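Local structure of hypothetical protein TTHA1606 (Thermus thermophilus, 2YYB) at residues V36-A42 and E56-I62. The protein is of unknown function but belongs to the GTP cyclohydrolase I type 2/NIF3 family and probably binds two divalent metal cations. Residues are numbered along the deposited sequence; the frame is centred on the assembly and turned at random.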
ATOM      1  N   VAL A  36     -35.753  -6.535  23.810  1.00 34.09           N
ATOM      2  CA  VAL A  36     -35.522  -7.917  23.408  1.00 34.56           C
ATOM      3  C   VAL A  36     -36.239  -8.905  24.306  1.00 34.96           C
ATOM      4  O   VAL A  36     -36.159  -8.814  25.520  1.00 35.58           O
ATOM      5  CB  VAL A  36     -34.005  -8.236  23.393  1.00 32.90           C
ATOM      6  CG1 VAL A  36     -33.769  -9.619  22.860  1.00 33.21           C
ATOM      7  CG2 VAL A  36     -33.282  -7.230  22.528  1.00 32.24           C
ATOM      8  N   ARG A  37     -36.940  -9.848  23.692  1.00 36.29           N
ATOM      9  CA  ARG A  37     -37.681 -10.861  24.427  1.00 38.97           C
ATOM     10  C   ARG A  37     -37.333 -12.284  23.974  1.00 39.80           C
ATOM     11  O   ARG A  37     -37.744 -13.259  24.613  1.00 43.40           O
ATOM     12  CB  ARG A  37     -39.186 -10.655  24.239  1.00 39.72           C
ATOM     13  CG  ARG A  37     -39.711  -9.290  24.648  1.00 44.23           C
ATOM     14  CD  ARG A  37     -41.146  -9.109  24.129  1.00 47.48           C
ATOM     15  NE  ARG A  37     -41.585  -7.709  24.112  1.00 50.30           N
ATOM     16  CZ  ARG A  37     -42.179  -7.100  25.132  1.00 50.87           C
ATOM     17  NH1 ARG A  37     -42.415  -7.764  26.262  1.00 51.92           N
ATOM     18  NH2 ARG A  37     -42.542  -5.827  25.022  1.00 49.54           N
ATOM     19  N   LYS A  38     -36.599 -12.421  22.875  1.00 37.28           N
ATOM     20  CA  LYS A  38     -36.267 -13.754  22.382  1.00 35.19           C
ATOM     21  C   LYS A  38     -35.079 -13.734  21.427  1.00 34.78           C
ATOM     22  O   LYS A  38     -35.090 -13.035  20.411  1.00 35.56           O
ATOM     23  CB  LYS A  38     -37.482 -14.354  21.691  1.00 34.03           C
ATOM     24  CG  LYS A  38     -37.291 -15.760  21.204  1.00 33.70           C
ATOM     25  CD  LYS A  38     -38.590 -16.318  20.706  1.00 33.17           C
ATOM     26  CE  LYS A  38     -38.395 -17.730  20.224  1.00 36.05           C
ATOM     27  NZ  LYS A  38     -39.658 -18.300  19.644  1.00 39.01           N
ATOM     28  N   VAL A  39     -34.062 -14.516  21.772  1.00 32.81           N
ATOM     29  CA  VAL A  39     -32.833 -14.599  21.000  1.00 30.96           C
ATOM     30  C   VAL A  39     -32.861 -15.680  19.938  1.00 31.47           C
ATOM     31  O   VAL A  39     -33.408 -16.763  20.146  1.00 31.92           O
ATOM     32  CB  VAL A  39     -31.617 -14.871  21.933  1.00 30.56           C
ATOM     33  CG1 VAL A  39     -30.359 -15.213  21.100  1.00 27.56           C
ATOM     34  CG2 VAL A  39     -31.377 -13.661  22.821  1.00 25.12           C
ATOM     35  N   GLY A  40     -32.278 -15.362  18.791  1.00 30.52           N
ATOM     36  CA  GLY A  40     -32.181 -16.320  17.708  1.00 29.98           C
ATOM     37  C   GLY A  40     -30.693 -16.518  17.435  1.00 29.83           C
ATOM     38  O   GLY A  40     -29.914 -15.568  17.528  1.00 29.25           O
ATOM     39  N   ALA A  41     -30.295 -17.752  17.137  1.00 29.80           N
ATOM     40  CA  ALA A  41     -28.903 -18.095  16.820  1.00 30.92           C
ATOM     41  C   ALA A  41     -28.862 -18.860  15.487  1.00 31.06           C
ATOM     42  O   ALA A  41     -29.674 -19.760  15.252  1.00 30.69           O
ATOM     43  CB  ALA A  41     -28.289 -18.953  17.936  1.00 31.59           C
ATOM     44  N   ALA A  42     -27.924 -18.482  14.622  1.00 30.26           N
ATOM     45  CA  ALA A  42     -27.759 -19.107  13.307  1.00 30.12           C
ATOM     46  C   ALA A  42     -26.323 -18.905  12.795  1.00 30.17           C
ATOM     47  O   ALA A  42     -25.622 -17.956  13.184  1.00 29.81           O
ATOM     48  CB  ALA A  42     -28.780 -18.518  12.289  1.00 29.14           C
ATOM     49  N   GLU A  56     -40.361 -17.361  14.013  1.00 44.34           N
ATOM     50  CA  GLU A  56     -40.119 -17.733  15.401  1.00 43.54           C
ATOM     51  C   GLU A  56     -40.137 -16.510  16.315  1.00 42.88           C
ATOM     52  O   GLU A  56     -39.747 -16.590  17.483  1.00 43.11           O
ATOM     53  CB  GLU A  56     -38.747 -18.419  15.515  1.00 46.66           C
ATOM     54  CG  GLU A  56     -38.623 -19.750  14.782  1.00 51.00           C
ATOM     55  CD  GLU A  56     -39.478 -20.836  15.417  1.00 56.18           C
ATOM     56  OE1 GLU A  56     -40.139 -21.596  14.659  1.00 57.80           O
ATOM     57  OE2 GLU A  56     -39.489 -20.928  16.678  1.00 57.33           O
ATOM     58  N   GLU A  57     -40.565 -15.372  15.780  1.00 41.31           N
ATOM     59  CA  GLU A  57     -40.604 -14.129  16.546  1.00 40.71           C
ATOM     60  C   GLU A  57     -39.287 -13.813  17.276  1.00 39.86           C
ATOM     61  O   GLU A  57     -39.281 -13.459  18.461  1.00 40.78           O
ATOM     62  CB  GLU A  57     -41.779 -14.148  17.541  1.00 41.48           C
ATOM     63  CG  GLU A  57     -43.150 -14.263  16.856  1.00 44.72           C
ATOM     64  CD  GLU A  57     -44.322 -14.278  17.827  1.00 47.32           C
ATOM     65  OE1 GLU A  57     -44.682 -13.201  18.361  1.00 48.67           O
ATOM     66  OE2 GLU A  57     -44.882 -15.374  18.059  1.00 47.37           O
ATOM     67  N   VAL A  58     -38.166 -13.933  16.566  1.00 37.65           N
ATOM     68  CA  VAL A  58     -36.877 -13.628  17.166  1.00 35.94           C
ATOM     69  C   VAL A  58     -36.715 -12.115  17.194  1.00 35.90           C
ATOM     70  O   VAL A  58     -37.095 -11.439  16.237  1.00 37.11           O
ATOM     71  CB  VAL A  58     -35.713 -14.242  16.348  1.00 34.24           C
ATOM     72  CG1 VAL A  58     -34.376 -13.785  16.914  1.00 32.06           C
ATOM     73  CG2 VAL A  58     -35.788 -15.737  16.398  1.00 33.10           C
ATOM     74  N   ASP A  59     -36.162 -11.578  18.280  1.00 35.34           N
ATOM     75  CA  ASP A  59     -35.948 -10.122  18.381  1.00 34.79           C
ATOM     76  C   ASP A  59     -34.478  -9.767  18.198  1.00 33.63           C
ATOM     77  O   ASP A  59     -34.136  -8.683  17.736  1.00 33.48           O
ATOM     78  CB  ASP A  59     -36.370  -9.581  19.762  1.00 34.72           C
ATOM     79  CG  ASP A  59     -37.837  -9.739  20.022  1.00 37.31           C
ATOM     80  OD1 ASP A  59     -38.629  -9.406  19.111  1.00 39.01           O
ATOM     81  OD2 ASP A  59     -38.204 -10.184  21.128  1.00 37.60           O
ATOM     82  N   PHE A  60     -33.616 -10.691  18.588  1.00 31.47           N
ATOM     83  CA  PHE A  60     -32.188 -10.472  18.538  1.00 31.12           C
ATOM     84  C   PHE A  60     -31.531 -11.688  17.907  1.00 31.73           C
ATOM     85  O   PHE A  60     -31.335 -12.709  18.570  1.00 33.23           O
ATOM     86  CB  PHE A  60     -31.679 -10.281  19.963  1.00 28.95           C
ATOM     87  CG  PHE A  60     -30.349  -9.619  20.050  1.00 26.73           C
ATOM     88  CD1 PHE A  60     -30.255  -8.236  20.160  1.00 24.22           C
ATOM     89  CD2 PHE A  60     -29.180 -10.378  20.032  1.00 23.96           C
ATOM     90  CE1 PHE A  60     -28.994  -7.615  20.252  1.00 25.04           C
ATOM     91  CE2 PHE A  60     -27.934  -9.766  20.122  1.00 21.79           C
ATOM     92  CZ  PHE A  60     -27.836  -8.385  20.232  1.00 22.86           C
ATOM     93  N   LEU A  61     -31.212 -11.566  16.621  1.00 31.54           N
ATOM     94  CA  LEU A  61     -30.577 -12.633  15.838  1.00 30.30           C
ATOM     95  C   LEU A  61     -29.057 -12.512  15.871  1.00 31.13           C
ATOM     96  O   LEU A  61     -28.486 -11.460  15.530  1.00 30.72           O
ATOM     97  CB  LEU A  61     -31.057 -12.570  14.385  1.00 27.11           C
ATOM     98  CG  LEU A  61     -30.520 -13.638  13.453  1.00 26.34           C
ATOM     99  CD1 LEU A  61     -30.678 -15.001  14.109  1.00 27.26           C
ATOM    100  CD2 LEU A  61     -31.248 -13.595  12.136  1.00 24.49           C
ATOM    101  N   ILE A  62     -28.412 -13.588  16.309  1.00 31.01           N
ATOM    102  CA  ILE A  62     -26.961 -13.645  16.392  1.00 31.69           C
ATOM    103  C   ILE A  62     -26.436 -14.585  15.304  1.00 31.62           C
ATOM    104  O   ILE A  62     -26.872 -15.736  15.213  1.00 32.27           O
ATOM    105  CB  ILE A  62     -26.530 -14.189  17.758  1.00 33.02           C
ATOM    106  CG1 ILE A  62     -27.040 -13.250  18.861  1.00 32.35           C
ATOM    107  CG2 ILE A  62     -25.000 -14.400  17.780  1.00 31.60           C
ATOM    108  CD1 ILE A  62     -26.760 -13.710  20.267  1.00 27.39           C
TER
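Gly40 N gives to Phe60 O at 2.8 Å, nearly straight at the hydrogen (174°), where strand 39-42 runs parallel to 60-62 in the staggered bonding pattern of parallel strands. Gly40 O receives Ile62 N, and Ala42 N then bonds to Ile62 O. Upstream, Lys38 O takes Asp59 N at 2.8 Å and, weakly, Phe60 N.

Side-chain polar bonds bind the approaches to the strands. Asp59 OD2 accepts Arg37 N at 2.9 Å on its anti side, 25° out of the carboxylate plane, while OD1 pairs with Lys33; an acid suits this buried place because its two oxygens serve a backbone N-H and a lysine at once. Lys38 stretches fully extended, CG anti to the backbone N (chi1 -177°), laying its methylenes past Glu57 O and bringing NZ to Glu56 O at 2.8 Å; a long salt bridge to Glu56 OE2 adds to it. With an alanine in place of Lys38, Glu56 O is likely to lose this N-H donor and the Glu56 carboxylate its distant lysine partner.

Helix 47-55 links these two strands in a right-handed beta-alpha-beta crossover, and Glu56-Glu57 is where that helix ends, Glu57 with positive phi completing a Schellman motif. Beyond Ile62 the second strand leads to His64 and His65, predicted metal ligands.

Apolar packing covers both faces. Branched Val39 and Ile62 fill the face covered in part by helix 216-229, CG1 of Val39 meeting CD1 of Ile62 at 4.0 Å; Val36 CG1 lies against Phe60 CB at 3.6 Å, the large ring reaching on to helix 3-13. Gly40, having no side chain, lets the Val58 methyls and Leu61 CD1, 3.5 Å from Gly40 O, lie against its backbone on the side where Val58 and Leu61 also touch helix 47-55.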